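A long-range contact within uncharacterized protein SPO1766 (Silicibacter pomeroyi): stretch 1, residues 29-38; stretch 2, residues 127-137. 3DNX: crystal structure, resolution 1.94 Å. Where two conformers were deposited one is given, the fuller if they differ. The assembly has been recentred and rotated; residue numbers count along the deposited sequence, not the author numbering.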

# COMPACT_ATOMS: atom_id res chain seq x y z
N PHE A 29 -6.94 -10.63 3.52
CA PHE A 29 -6.26 -10.15 2.34
C PHE A 29 -6.44 -8.63 2.22
O PHE A 29 -7.27 -8.00 2.90
N VAL A 30 -5.58 -8.01 1.42
CA VAL A 30 -5.77 -6.63 1.00
C VAL A 30 -5.72 -6.62 -0.52
O VAL A 30 -5.31 -7.61 -1.14
N SER A 31 -6.06 -5.51 -1.12
CA SER A 31 -6.18 -5.47 -2.58
C SER A 31 -5.94 -4.08 -3.12
O SER A 31 -6.02 -3.09 -2.39
N VAL A 32 -5.60 -4.04 -4.41
CA VAL A 32 -5.63 -2.82 -5.18
C VAL A 32 -6.32 -3.09 -6.51
O VAL A 32 -6.46 -4.25 -6.95
N GLU A 33 -6.73 -2.02 -7.15
CA GLU A 33 -7.33 -2.11 -8.44
C GLU A 33 -6.44 -1.59 -9.57
O GLU A 33 -5.58 -0.72 -9.39
N GLU A 34 -6.66 -2.16 -10.76
CA GLU A 34 -5.96 -1.72 -11.98
C GLU A 34 -4.46 -1.78 -11.80
O GLU A 34 -3.76 -0.82 -12.02
N PHE A 35 -3.98 -2.93 -11.38
CA PHE A 35 -2.60 -3.16 -11.13
C PHE A 35 -1.79 -3.59 -12.36
O PHE A 35 -2.21 -4.49 -13.10
N VAL A 36 -0.61 -3.02 -12.52
CA VAL A 36 0.27 -3.28 -13.69
C VAL A 36 1.47 -4.14 -13.28
O VAL A 36 2.46 -3.62 -12.72
N PRO A 37 1.41 -5.45 -13.55
CA PRO A 37 2.54 -6.32 -13.18
C PRO A 37 3.75 -6.25 -14.13
O PRO A 37 4.86 -6.64 -13.74
N ALA A 38 3.52 -5.76 -15.35
CA ALA A 38 4.55 -5.69 -16.37
C ALA A 38 3.97 -4.83 -17.48
O ALA A 38 2.74 -4.71 -17.60
N VAL A 127 9.29 -8.28 -6.36
CA VAL A 127 9.04 -7.18 -7.29
C VAL A 127 7.58 -6.76 -7.24
O VAL A 127 7.25 -5.57 -7.19
N LEU A 128 6.67 -7.76 -7.26
CA LEU A 128 5.27 -7.47 -7.30
C LEU A 128 4.75 -6.88 -5.99
O LEU A 128 3.88 -6.04 -6.02
N ILE A 129 5.23 -7.35 -4.86
CA ILE A 129 4.86 -6.76 -3.56
C ILE A 129 5.31 -5.30 -3.44
O ILE A 129 4.57 -4.44 -2.91
N GLN A 130 6.47 -4.99 -3.98
CA GLN A 130 7.01 -3.63 -4.00
C GLN A 130 6.10 -2.73 -4.84
O GLN A 130 5.81 -1.57 -4.45
N LYS A 131 5.64 -3.27 -5.96
CA LYS A 131 4.78 -2.54 -6.89
C LYS A 131 3.42 -2.30 -6.27
O LYS A 131 2.86 -1.23 -6.42
N PHE A 132 2.90 -3.32 -5.61
CA PHE A 132 1.62 -3.25 -4.93
C PHE A 132 1.67 -2.17 -3.83
O PHE A 132 0.78 -1.29 -3.78
N ALA A 133 2.69 -2.25 -2.99
CA ALA A 133 2.96 -1.24 -1.92
C ALA A 133 2.96 0.18 -2.48
O ALA A 133 2.28 1.09 -2.00
N THR A 134 3.71 0.34 -3.54
CA THR A 134 3.82 1.62 -4.18
C THR A 134 2.51 2.13 -4.72
O THR A 134 2.19 3.29 -4.55
N HIS A 135 1.75 1.23 -5.34
CA HIS A 135 0.45 1.57 -5.93
C HIS A 135 -0.50 2.02 -4.83
O HIS A 135 -1.14 3.09 -4.90
N ALA A 136 -0.61 1.18 -3.82
CA ALA A 136 -1.50 1.45 -2.72
C ALA A 136 -1.19 2.77 -2.04
O ALA A 136 -2.11 3.56 -1.74
N ALA A 137 0.08 2.99 -1.72
CA ALA A 137 0.47 4.16 -0.95
C ALA A 137 0.31 5.46 -1.76
O ALA A 137 -0.12 6.46 -1.20

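This is a mainly apolar contact in which a short strand and the residues that follow it pack across one side of a helix, with no direct hydrogen bond between the two stretches and one water joining them. The strand around Val 30 to Val 32 crosses the helix at 75°, with a closest axis approach of 9.0 Å. Together the stretches bury 543 Å².

Val 32 is central to the strand's share. Its CA-to-CB bond points toward the helix, and its chi1 is m. This rotamer places its two methyl groups over two different rings, both as CH-pi contacts. CG1 of Val 32 lies over a face of the Phe 132 ring, 4.1 Å from CG1 to the centroid of its six ring atoms. CG2 of Val 32 lies over a face of the His 135 ring, 4.0 Å from CG2 to the centroid of its five ring atoms. CG1 of Val 32 also meets CB of Ala 136 at 3.8 Å. Here the backbones come near, with CA of Val 32 6.4 Å from CA of Ala 136.

Val 30, also m, points toward the helix as well. Its CG2 touches CZ of Phe 132 at 3.8 Å. Ser 31, between the two valines, points away, as expected in a strand. The CA-to-CB bond of Phe 132 points sideways to the strand, but its chi1 t brings the ring end nearer.

The chain turns a corner at Glu 33 and Glu 34, and Phe 35 then reaches back. Its CA-to-CB bond points sideways, yet with chi1 t the ring end comes nearer to the helix. CZ of Phe 35 lies 3.6 Å from CB of Lys 131, which is at the ring edge. CE1 of Phe 35 is 4.1 Å from CD2 of Leu 128. That same CD2 of Leu 128 packs against CB of Pro 37 at 3.9 Å, so one leucine methyl serves both residues. Leu 128 has chi1 m and chi2 t.

His 135 (chi1 t) points toward stretch 1 and brings polar atoms into the contact. Its NE2 is 3.0 Å from O of Glu 33, but the angle is poor and this is not a hydrogen bond. Its ND1 hydrogen-bonds water 1 at 2.9 Å from the water O. The same water O accepts a hydrogen bond from N of Val 36 at 3.3 Å, so it bridges the two stretches. Lys 131 extends along Val 36 and Pro 37, and its NZ stays 3.7 Å from O of Pro 37 without a hydrogen bond.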

# COMPACT_ATOMS: atom_id res chain seq x y z
CB PHE A 29 -6.78 -10.86 1.09
CG PHE A 29 -6.11 -12.18 0.81
CD1 PHE A 29 -6.24 -13.25 1.72
CD2 PHE A 29 -5.43 -12.40 -0.38
CE1 PHE A 29 -5.65 -14.46 1.47
CE2 PHE A 29 -4.81 -13.60 -0.62
CZ PHE A 29 -4.94 -14.65 0.28
CB VAL A 30 -4.69 -5.68 1.57
CG1 VAL A 30 -4.87 -5.55 3.14
CG2 VAL A 30 -3.28 -6.18 1.24
CB SER A 31 -7.53 -5.99 -3.03
OG SER A 31 -8.58 -5.14 -2.55
CB VAL A 32 -4.23 -2.18 -5.46
CG1 VAL A 32 -3.55 -1.75 -4.12
CG2 VAL A 32 -3.32 -3.05 -6.28
CB GLU A 33 -8.66 -1.34 -8.45
CG GLU A 33 -9.80 -2.00 -7.76
CD GLU A 33 -11.14 -1.27 -8.03
OE1 GLU A 33 -11.49 -0.99 -9.23
OE2 GLU A 33 -11.87 -1.00 -7.05
CB GLU A 34 -6.42 -0.32 -12.36
CG GLU A 34 -7.92 -0.24 -12.45
CD GLU A 34 -8.39 1.07 -13.00
OE1 GLU A 34 -7.90 2.11 -12.53
OE2 GLU A 34 -9.28 1.05 -13.88
CB PHE A 35 -2.46 -4.24 -10.09
CG PHE A 35 -1.07 -4.50 -9.71
CD1 PHE A 35 -0.43 -5.64 -10.14
CD2 PHE A 35 -0.37 -3.58 -8.95
CE1 PHE A 35 0.86 -5.90 -9.78
CE2 PHE A 35 0.94 -3.83 -8.62
CZ PHE A 35 1.56 -5.00 -9.02
CB VAL A 36 0.77 -2.00 -14.34
CG1 VAL A 36 1.77 -2.31 -15.47
CG2 VAL A 36 -0.39 -1.19 -14.87
CB PRO A 37 1.90 -7.71 -13.18
CG PRO A 37 0.75 -7.62 -14.16
CD PRO A 37 0.28 -6.19 -14.15
CB ALA A 38 4.92 -7.09 -16.91
CB VAL A 127 9.44 -7.55 -8.73
CG1 VAL A 127 8.96 -6.48 -9.72
CG2 VAL A 127 10.91 -7.67 -8.84
CB LEU A 128 4.50 -8.75 -7.62
CG LEU A 128 4.71 -9.31 -9.03
CD1 LEU A 128 4.06 -10.70 -9.09
CD2 LEU A 128 4.08 -8.35 -10.07
CB ILE A 129 5.33 -7.65 -2.37
CG1 ILE A 129 4.60 -9.00 -2.46
CG2 ILE A 129 5.09 -6.90 -0.97
CD1 ILE A 129 4.86 -9.94 -1.32
CB GLN A 130 8.45 -3.61 -4.53
CG GLN A 130 9.01 -2.24 -4.84
CD GLN A 130 9.44 -1.52 -3.63
OE1 GLN A 130 10.02 -2.12 -2.73
NE2 GLN A 130 9.23 -0.20 -3.60
CB LYS A 131 4.63 -3.29 -8.20
CG LYS A 131 5.78 -3.11 -9.13
CD LYS A 131 5.66 -3.98 -10.39
CE LYS A 131 7.04 -4.03 -11.07
NZ LYS A 131 6.91 -3.83 -12.55
CB PHE A 132 1.31 -4.62 -4.36
CG PHE A 132 0.02 -4.71 -3.63
CD1 PHE A 132 -1.08 -5.30 -4.22
CD2 PHE A 132 -0.09 -4.27 -2.33
CE1 PHE A 132 -2.27 -5.42 -3.52
CE2 PHE A 132 -1.27 -4.38 -1.63
CZ PHE A 132 -2.38 -4.94 -2.22
CB ALA A 133 4.31 -1.52 -1.25
CB THR A 134 4.86 1.56 -5.28
OG1 THR A 134 6.10 1.19 -4.66
CG2 THR A 134 5.00 2.92 -5.93
CB HIS A 135 -0.07 0.32 -6.67
CG HIS A 135 -1.42 0.47 -7.29
ND1 HIS A 135 -1.65 0.23 -8.62
CD2 HIS A 135 -2.64 0.75 -6.74
CE1 HIS A 135 -2.94 0.38 -8.88
NE2 HIS A 135 -3.56 0.69 -7.76
CB ALA A 136 -1.40 0.32 -1.73
CB ALA A 137 1.87 4.02 -0.35
O HOH W 1 0.19 -0.42 -10.74